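Local coordinates for glutathione S-transferase (Sphingobium chungbukense, PDB 6M1T), which probably acts as a beta-class glutathione transferase, coupling the thiol of glutathione to electrophilic compounds in detoxification, at residues F159-L162 with G163-A166; I170-S173 with A174-N177; G179-C182 with G183-A186; C10-A13 with P14-A17. All coordinates share one frame; numbering follows the deposited sequence.

Overall arrangement
Interactions 1, 2 and 3 line the pocket of the bound cysteine in the helical C-terminal domain, and interaction 4 opens the helix beside glutathione in the thioredoxin-like N-terminal domain. Interaction 1 touches all three others, its centre about 11 Å from those of interactions 2 and 3 and about 13 Å from that of interaction 4. It meets interaction 2 where P165 CB lies 3.7 Å from M172 SD, and interaction 3 where L162 CB lies 3.7 Å from C182 SG. Toward glutathione, W164 CZ2 comes within 3.7 Å of C10 N, and V160 packs on L12, A13 and I16. The centres of interactions 2 and 4 are about 23 Å apart, without contact.

Interaction 1 (F159-L162 with G163-A166); sequences FVML and GWPA
F159 and V160 both turn their carbonyl oxygens to G163, whose single N-H they share as helix 153-162 runs out. The bond from G163 N to F159 O is weak at 3.3 Å, and the one to V160 O is 3.1 Å long with a poorly aligned hydrogen. The F159 ring leaves this turn and packs on helix 176-186, whereas the branched V160 side chain fits against helix 12-21. V160 O also lies above the W164 indole, toward its rim.

M161 carries the main side-chain contact. With CG anti to the carbonyl carbon (chi1 -60°), its chain runs beside the indole and in the same direction. M161 CG sits over the face of the W164 six-membered ring, 4.0 Å from the centroid, in a CH-pi contact. M161 SD is farther out and oblique, 5.0 Å from the centroid of the same W164 ring, a Met-aromatic approach. M161 O takes a nearly straight bond from W164 N at 3.0 Å, and P165 CD lies close to the same oxygen.

L162 packs its side chain on L178 and C182 of helix 176-186 and touches the bound cysteine, while a water joins its carbonyl oxygen to A166 N. The indole is covered on one face by M161 CG and V160 O, and its N-H is bound to G8 O. Its large ring thus ties the end of a C-terminal-domain helix to the neighbourhood of C10 and H106, which bind glutathione.

Interaction 2 (I170-S173 with A174-N177); sequences IDMS and AYPN
M172 and Y175 form the close part of this turn, joined through both backbone and side chain. Y175 N donates to M172 O over 3.1 Å, a fairly straight three-residue link of the 3-10 kind. M172 folds back at chi2 and chi3 (-69° and -73°) and crosses the tyrosine at about a right angle, with SD 4.1 Å from Y175 CD2. The sulfur is oblique to the ring, 5.3 Å from its centroid, so this Met-aromatic contact is modest. A long, flexible thioether suits the place because it can pack on Y175 and P165 and still touch the bound cysteine. On one face of the tyrosine ring, A174 CB lies 3.8 Å above the plane and over its centre. Beyond the turn, the ring packs on K130 and D137 of helix 119-139.

The solvent side is looser and more polar. D171, S173, A174 and P176 are exposed, and D171 OD1 accepts from S173 N in an Asx turn, although the bond is modelled very short, so its length is doubtful. P176 merely brings CD to 4.0 Å from S173 O. It suits the first turn of helix 176-186, where a residue without an N-H gives up no helical bond. A 3-10 turn thus leads into the N-cap at Y175, the start of helix 176-186 in the all-helical C-terminal domain of glutathione transferases.

Interaction 3 (G179-C182 with G183-A186); sequences GAYC and GRIA. With CYS (cysteine), chain D.
A180 and R184 lie one alpha-helical turn apart on the same side of helix 176-186, where the i to i+4 backbone ladder is regular: G183, R184, I185 and A186 donate to G179, A180, Y181 and C182. The bond from R184 N to A180 O is 2.8 Å long.

The arginine side chain then climbs back along the preceding turn. Its CB lies 3.7 Å from A180 O, and CG passes the same oxygen at 3.3 Å. A bend at chi3 (-49°) returns the guanidinium over the backbone, one face resting on Y181 CA. NH1 reaches the small methyl of A180, and NH2 arrives at the edge of the Y181 ring, 3.7 Å from CD1. The ring and guanidinium planes stand 72° apart, so they do not stack; NH2 has a weak hydrogen bond to E144 O.

I185 uses a face of that tyrosine ring instead, its CD1 methyl 3.6 Å from the centroid in a CH-pi contact, while Y181 OH is bound to D155 OD1. A tyrosine suits this position, offering an apolar face to isoleucine and a polar tip to helix 153-162. Elsewhere on the helix, C182 SG is joined to SG of the bound cysteine in a 2.1 Å disulfide.

Interaction 4 (C10-A13 with P14-A17); sequences CSLA and PHIA. With GSH (glutathione), chain C.
S11 and H15 make the first i to i+4 link as the chain passes from the glutathione site into helix 12-21. S11 O accepts from H15 N, L12 O from I16 N, and A13 O from A17 N. The middle bond, from I16 N to L12 O, is 2.9 Å long and nearly straight, its hydrogen making an angle of 170°.

P14 has no N-H to give, and C10 O finds its partners elsewhere: A13 N, 3.1 Å away in a tighter turn, and N66 ND2. Proline fits here, within the opening turn of the helix, with its apolar ring against I69 and I73. S11 OG accepts from S6 N, satisfying a buried hydroxyl. H15 places CG anti to the backbone N (chi1 -167°), which carries the imidazole away from C10-A13. Both its nitrogens are paired, ND1 with E198 OE2 and NE2 with R19 NH2; such partners are consistent with a proton on ND1. L12 CG meets I16 CD1 at 3.8 Å, two branched residues suited to the greasy face turned to helices 153-162 and 189-198.

C10 SG lies 3.1 Å from glutathione SG2, close but too far for a disulfide. Glutathione is held further by K51, V52, E65 and N66, and by E104 of the second subunit. Two bonds to C10 O and a regular helix behind it fix the backbone that presents the C10 thiol, while N66, which also bonds glutathione through its own backbone N, couples that turn to the bound ligand.

Interaction 1 (F159-L162 with G163-A166)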
loop_
_atom_site.group_PDB
_atom_site.type_symbol
_atom_site.label_atom_id
_atom_site.label_comp_id
_atom_site.label_asym_id
_atom_site.label_seq_id
_atom_site.Cartn_x
_atom_site.Cartn_y
_atom_site.Cartn_z
ATOM N N PHE A 159 8.051 12.785 3.148
ATOM C CA PHE A 159 9.327 13.554 3.165
ATOM C C PHE A 159 10.437 12.756 2.485
ATOM O O PHE A 159 11.132 13.267 1.636
ATOM C CB PHE A 159 9.743 13.841 4.600
ATOM C CG PHE A 159 11.097 14.461 4.728
ATOM C CD1 PHE A 159 11.245 15.820 4.510
ATOM C CD2 PHE A 159 12.185 13.721 5.181
ATOM C CE1 PHE A 159 12.470 16.442 4.697
ATOM C CE2 PHE A 159 13.411 14.345 5.367
ATOM C CZ PHE A 159 13.557 15.693 5.094
ATOM N N VAL A 160 10.554 11.460 2.816
ATOM C CA VAL A 160 11.628 10.610 2.236
ATOM C C VAL A 160 11.494 10.553 0.710
ATOM O O VAL A 160 12.482 10.799 0.013
ATOM C CB VAL A 160 11.696 9.218 2.883
ATOM C CG1 VAL A 160 12.608 8.294 2.088
ATOM C CG2 VAL A 160 12.133 9.332 4.320
ATOM N N MET A 161 10.320 10.261 0.181
ATOM C CA MET A 161 10.077 10.179 -1.273
ATOM C C MET A 161 10.216 11.555 -1.958
ATOM O O MET A 161 10.593 11.565 -3.103
ATOM C CB MET A 161 8.688 9.569 -1.516
ATOM C CG MET A 161 8.584 8.161 -0.924
ATOM S SD MET A 161 7.033 7.362 -1.505
ATOM C CE MET A 161 6.457 6.599 -0.003
ATOM N N LEU A 162 9.975 12.679 -1.268
ATOM C CA LEU A 162 10.176 14.046 -1.855
ATOM C C LEU A 162 11.663 14.338 -2.013
ATOM O O LEU A 162 12.018 15.172 -2.847
ATOM C CB LEU A 162 9.462 15.086 -0.982
ATOM C CG LEU A 162 7.943 15.008 -1.000
ATOM C CD1 LEU A 162 7.360 16.118 -0.134
ATOM C CD2 LEU A 162 7.380 15.087 -2.381
ATOM N N GLY A 163 12.529 13.561 -1.356
ATOM C CA GLY A 163 13.969 13.560 -1.667
ATOM C C GLY A 163 14.360 12.883 -2.970
ATOM O O GLY A 163 15.549 13.025 -3.330
ATOM N N TRP A 164 13.461 12.158 -3.663
ATOM C CA TRP A 164 13.818 11.359 -4.868
ATOM C C TRP A 164 13.781 12.132 -6.191
ATOM O O TRP A 164 14.653 11.915 -7.019
ATOM C CB TRP A 164 12.931 10.120 -4.973
ATOM C CG TRP A 164 13.186 9.152 -3.869
ATOM C CD1 TRP A 164 14.199 9.126 -2.960
ATOM C CD2 TRP A 164 12.355 8.018 -3.583
ATOM N NE1 TRP A 164 14.064 8.035 -2.132
ATOM C CE2 TRP A 164 12.916 7.361 -2.474
ATOM C CE3 TRP A 164 11.179 7.557 -4.154
ATOM C CZ2 TRP A 164 12.338 6.215 -1.928
ATOM C CZ3 TRP A 164 10.581 6.451 -3.596
ATOM C CH2 TRP A 164 11.163 5.784 -2.511
ATOM N N PRO A 165 12.793 12.995 -6.459
ATOM C CA PRO A 165 12.712 13.669 -7.762
ATOM C C PRO A 165 14.030 14.357 -8.154
ATOM O O PRO A 165 14.382 14.307 -9.330
ATOM C CB PRO A 165 11.582 14.679 -7.556
ATOM C CG PRO A 165 10.718 14.067 -6.497
ATOM C CD PRO A 165 11.669 13.327 -5.585
ATOM N N ALA A 166 14.759 14.919 -7.191
ATOM C CA ALA A 166 15.988 15.703 -7.512
ATOM C C ALA A 166 17.038 14.778 -8.123
ATOM O O ALA A 166 17.885 15.263 -8.862
ATOM C CB ALA A 166 16.523 16.447 -6.313
HETATM O O HOH W 1 13.836 15.877 -4.502
#

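Interaction 2 (I170-S173 with A174-N177)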
loop_
_atom_site.group_PDB
_atom_site.type_symbol
_atom_site.label_atom_id
_atom_site.label_comp_id
_atom_site.label_asym_id
_atom_site.label_seq_id
_atom_site.Cartn_x
_atom_site.Cartn_y
_atom_site.Cartn_z
ATOM N N ILE A 170 14.023 16.008 -11.946
ATOM C CA ILE A 170 12.756 16.751 -11.729
ATOM C C ILE A 170 13.074 17.944 -10.829
ATOM O O ILE A 170 13.631 17.741 -9.740
ATOM C CB ILE A 170 11.677 15.821 -11.128
ATOM C CG1 ILE A 170 11.246 14.754 -12.134
ATOM C CG2 ILE A 170 10.490 16.594 -10.582
ATOM C CD1 ILE A 170 10.230 13.748 -11.587
ATOM N N ASP A 171 12.732 19.154 -11.261
ATOM C CA ASP A 171 13.057 20.394 -10.516
ATOM C C ASP A 171 11.962 20.646 -9.483
ATOM O O ASP A 171 10.830 20.941 -9.888
ATOM C CB ASP A 171 13.198 21.581 -11.482
ATOM C CG ASP A 171 13.276 22.921 -10.776
ATOM O OD1 ASP A 171 12.990 22.969 -9.560
ATOM O OD2 ASP A 171 13.632 23.911 -11.448
ATOM N N MET A 172 12.289 20.598 -8.193
ATOM C CA MET A 172 11.272 20.720 -7.119
ATOM C C MET A 172 10.893 22.197 -6.877
ATOM O O MET A 172 9.952 22.427 -6.081
ATOM C CB MET A 172 11.746 20.050 -5.824
ATOM C CG MET A 172 11.879 18.534 -5.941
ATOM S SD MET A 172 10.252 17.796 -6.107
ATOM C CE MET A 172 9.645 18.001 -4.442
ATOM N N SER A 173 11.471 23.153 -7.620
ATOM C CA SER A 173 11.035 24.587 -7.610
ATOM C C SER A 173 9.552 24.740 -8.000
ATOM O O SER A 173 8.860 25.617 -7.415
ATOM C CB SER A 173 11.913 25.455 -8.494
ATOM O OG SER A 173 13.084 25.808 -7.789
ATOM N N ALA A 174 9.043 23.938 -8.935
ATOM C CA ALA A 174 7.625 23.996 -9.356
ATOM C C ALA A 174 6.659 23.727 -8.193
ATOM O O ALA A 174 5.464 23.991 -8.374
ATOM C CB ALA A 174 7.384 23.045 -10.502
ATOM N N TYR A 175 7.103 23.203 -7.042
ATOM C CA TYR A 175 6.195 22.723 -5.962
ATOM C C TYR A 175 6.566 23.407 -4.651
ATOM O O TYR A 175 7.063 22.770 -3.727
ATOM C CB TYR A 175 6.235 21.185 -5.911
ATOM C CG TYR A 175 6.158 20.547 -7.279
ATOM C CD1 TYR A 175 4.961 20.539 -7.984
ATOM C CD2 TYR A 175 7.278 20.015 -7.900
ATOM C CE1 TYR A 175 4.864 19.973 -9.247
ATOM C CE2 TYR A 175 7.203 19.472 -9.177
ATOM C CZ TYR A 175 5.997 19.464 -9.857
ATOM O OH TYR A 175 5.870 18.913 -11.108
ATOM N N PRO A 176 6.325 24.734 -4.491
ATOM C CA PRO A 176 6.944 25.467 -3.391
ATOM C C PRO A 176 6.306 25.116 -2.043
ATOM O O PRO A 176 6.954 25.304 -1.070
ATOM C CB PRO A 176 6.684 26.944 -3.790
ATOM C CG PRO A 176 5.371 26.889 -4.516
ATOM C CD PRO A 176 5.441 25.585 -5.307
ATOM N N ASN A 177 5.074 24.614 -2.009
ATOM C CA ASN A 177 4.438 24.133 -0.758
ATOM C C ASN A 177 5.170 22.845 -0.318
ATOM O O ASN A 177 5.400 22.697 0.885
ATOM C CB ASN A 177 2.924 23.937 -0.892
ATOM C CG ASN A 177 2.265 25.158 -1.508
ATOM O OD1 ASN A 177 2.747 26.277 -1.299
ATOM N ND2 ASN A 177 1.202 24.951 -2.279
#

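Interaction 3 (G179-C182 with G183-A186)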
loop_
_atom_site.group_PDB
_atom_site.type_symbol
_atom_site.label_atom_id
_atom_site.label_comp_id
_atom_site.label_asym_id
_atom_site.label_seq_id
_atom_site.Cartn_x
_atom_site.Cartn_y
_atom_site.Cartn_z
ATOM N N GLY A 179 8.438 22.157 -1.108
ATOM C CA GLY A 179 9.682 22.820 -0.664
ATOM C C GLY A 179 9.631 23.241 0.796
ATOM O O GLY A 179 10.512 22.832 1.580
ATOM N N ALA A 180 8.650 24.048 1.182
ATOM C CA ALA A 180 8.525 24.568 2.567
ATOM C C ALA A 180 8.297 23.411 3.550
ATOM O O ALA A 180 8.812 23.441 4.685
ATOM C CB ALA A 180 7.386 25.554 2.624
ATOM N N TYR A 181 7.440 22.471 3.152
ATOM C CA TYR A 181 7.077 21.266 3.936
ATOM C C TYR A 181 8.376 20.526 4.258
ATOM O O TYR A 181 8.558 20.186 5.433
ATOM C CB TYR A 181 6.048 20.447 3.146
ATOM C CG TYR A 181 5.647 19.110 3.697
ATOM C CD1 TYR A 181 4.711 19.025 4.703
ATOM C CD2 TYR A 181 6.175 17.935 3.170
ATOM C CE1 TYR A 181 4.299 17.806 5.198
ATOM C CE2 TYR A 181 5.750 16.702 3.629
ATOM C CZ TYR A 181 4.828 16.641 4.651
ATOM O OH TYR A 181 4.375 15.459 5.128
ATOM N N CYS A 182 9.247 20.350 3.271
ATOM C CA CYS A 182 10.508 19.563 3.410
ATOM C C CYS A 182 11.472 20.392 4.262
ATOM O O CYS A 182 12.041 19.869 5.238
ATOM C CB CYS A 182 11.176 19.280 2.071
ATOM S SG CYS A 182 10.356 17.964 1.122
ATOM N N GLY A 183 11.557 21.681 3.937
ATOM C CA GLY A 183 12.173 22.710 4.800
ATOM C C GLY A 183 11.884 22.547 6.274
ATOM O O GLY A 183 12.857 22.441 7.040
ATOM N N ARG A 184 10.614 22.565 6.681
ATOM C CA ARG A 184 10.221 22.446 8.106
ATOM C C ARG A 184 10.657 21.074 8.627
ATOM O O ARG A 184 11.222 20.990 9.719
ATOM C CB ARG A 184 8.716 22.660 8.286
ATOM C CG ARG A 184 8.258 24.068 7.920
ATOM C CD ARG A 184 6.806 24.360 8.247
ATOM N NE ARG A 184 5.843 23.360 7.789
ATOM C CZ ARG A 184 5.264 23.328 6.587
ATOM N NH1 ARG A 184 5.569 24.221 5.664
ATOM N NH2 ARG A 184 4.389 22.380 6.305
ATOM N N ILE A 185 10.395 20.002 7.879
ATOM C CA ILE A 185 10.643 18.645 8.439
ATOM C C ILE A 185 12.149 18.429 8.635
ATOM O O ILE A 185 12.529 17.865 9.637
ATOM C CB ILE A 185 9.955 17.570 7.579
ATOM C CG1 ILE A 185 8.439 17.699 7.757
ATOM C CG2 ILE A 185 10.486 16.182 7.931
ATOM C CD1 ILE A 185 7.607 16.904 6.767
ATOM N N ALA A 186 12.965 18.888 7.709
ATOM C CA ALA A 186 14.422 18.688 7.706
ATOM C C ALA A 186 15.061 19.350 8.944
ATOM O O ALA A 186 16.166 18.949 9.298
ATOM C CB ALA A 186 15.001 19.178 6.404
HETATM N N CYS D . 14.644 19.257 -1.756
HETATM C CA CYS D . 13.246 19.674 -1.424
HETATM C C CYS D . 13.263 20.683 -0.266
HETATM O O CYS D . 14.040 20.454 0.696
HETATM C CB CYS D . 12.397 18.446 -1.104
HETATM S SG CYS D . 10.644 18.786 -0.762
#

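Interaction 4 (C10-A13 with P14-A17)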
loop_
_atom_site.group_PDB
_atom_site.type_symbol
_atom_site.label_atom_id
_atom_site.label_comp_id
_atom_site.label_asym_id
_atom_site.label_seq_id
_atom_site.Cartn_x
_atom_site.Cartn_y
_atom_site.Cartn_z
ATOM N N CYS A 10 13.638 3.873 0.692
ATOM C CA CYS A 10 12.392 4.151 1.449
ATOM C C CYS A 10 12.560 3.682 2.904
ATOM O O CYS A 10 11.752 4.150 3.791
ATOM C CB CYS A 10 11.180 3.537 0.769
ATOM S SG CYS A 10 11.445 1.756 0.661
ATOM N N SER A 11 13.594 2.879 3.212
ATOM C CA SER A 11 13.991 2.513 4.606
ATOM C C SER A 11 14.371 3.723 5.476
ATOM O O SER A 11 14.323 3.591 6.752
ATOM C CB SER A 11 15.094 1.466 4.624
ATOM O OG SER A 11 16.157 1.812 3.766
ATOM N N LEU A 12 14.751 4.851 4.867
ATOM C CA LEU A 12 14.996 6.098 5.654
ATOM C C LEU A 12 13.755 6.438 6.490
ATOM O O LEU A 12 13.907 6.986 7.570
ATOM C CB LEU A 12 15.418 7.206 4.698
ATOM C CG LEU A 12 15.718 8.577 5.297
ATOM C CD1 LEU A 12 16.854 8.533 6.321
ATOM C CD2 LEU A 12 16.064 9.527 4.176
ATOM N N ALA A 13 12.541 6.103 6.032
ATOM C CA ALA A 13 11.311 6.522 6.724
ATOM C C ALA A 13 11.237 5.900 8.121
ATOM O O ALA A 13 11.188 6.640 9.128
ATOM C CB ALA A 13 10.078 6.246 5.898
ATOM N N PRO A 14 11.298 4.557 8.256
ATOM C CA PRO A 14 11.330 3.955 9.578
ATOM C C PRO A 14 12.597 4.338 10.366
ATOM O O PRO A 14 12.516 4.396 11.612
ATOM C CB PRO A 14 11.158 2.440 9.339
ATOM C CG PRO A 14 11.484 2.272 7.897
ATOM C CD PRO A 14 11.120 3.568 7.188
ATOM N N HIS A 15 13.719 4.587 9.688
ATOM C CA HIS A 15 14.947 5.114 10.363
ATOM C C HIS A 15 14.588 6.407 11.117
ATOM O O HIS A 15 14.882 6.514 12.340
ATOM C CB HIS A 15 16.073 5.329 9.337
ATOM C CG HIS A 15 17.425 5.551 9.930
ATOM N ND1 HIS A 15 18.567 5.656 9.147
ATOM C CD2 HIS A 15 17.834 5.614 11.209
ATOM C CE1 HIS A 15 19.618 5.877 9.938
ATOM N NE2 HIS A 15 19.200 5.803 11.212
ATOM N N ILE A 16 14.015 7.374 10.426
ATOM C CA ILE A 16 13.584 8.663 11.055
ATOM C C ILE A 16 12.579 8.383 12.197
ATOM O O ILE A 16 12.714 8.963 13.273
ATOM C CB ILE A 16 13.031 9.619 9.996
ATOM C CG1 ILE A 16 14.153 10.098 9.082
ATOM C CG2 ILE A 16 12.275 10.774 10.656
ATOM C CD1 ILE A 16 13.720 10.715 7.782
ATOM N N ALA A 17 11.592 7.521 11.977
ATOM C CA ALA A 17 10.511 7.213 12.944
ATOM C C ALA A 17 11.084 6.659 14.256
ATOM O O ALA A 17 10.596 7.027 15.336
ATOM C CB ALA A 17 9.489 6.264 12.313
HETATM N N1 GSH C . 6.211 -2.295 -0.761
HETATM C CA1 GSH C . 7.503 -2.230 -0.055
HETATM C C1 GSH C . 7.374 -1.347 1.194
HETATM O O11 GSH C . 6.473 -0.499 1.170
HETATM O O12 GSH C . 8.202 -1.561 2.144
HETATM C CB1 GSH C . 8.540 -1.666 -1.031
HETATM C CG1 GSH C . 9.970 -1.834 -0.592
HETATM C CD1 GSH C . 10.909 -1.436 -1.729
HETATM O OE1 GSH C . 10.557 -1.415 -2.915
HETATM N N2 GSH C . 12.155 -1.165 -1.366
HETATM C CA2 GSH C . 13.245 -0.841 -2.264
HETATM C C2 GSH C . 14.183 -2.019 -2.463
HETATM O O2 GSH C . 14.595 -2.648 -1.488
HETATM C CB2 GSH C . 14.026 0.381 -1.782
HETATM S SG2 GSH C . 13.117 1.948 -1.959
HETATM N N3 GSH C . 14.443 -2.353 -3.714
HETATM C CA3 GSH C . 15.344 -3.425 -4.061
HETATM C C3 GSH C . 14.707 -4.453 -5.000
HETATM O O31 GSH C . 13.475 -4.386 -5.185
HETATM O O32 GSH C . 15.463 -5.313 -5.500
#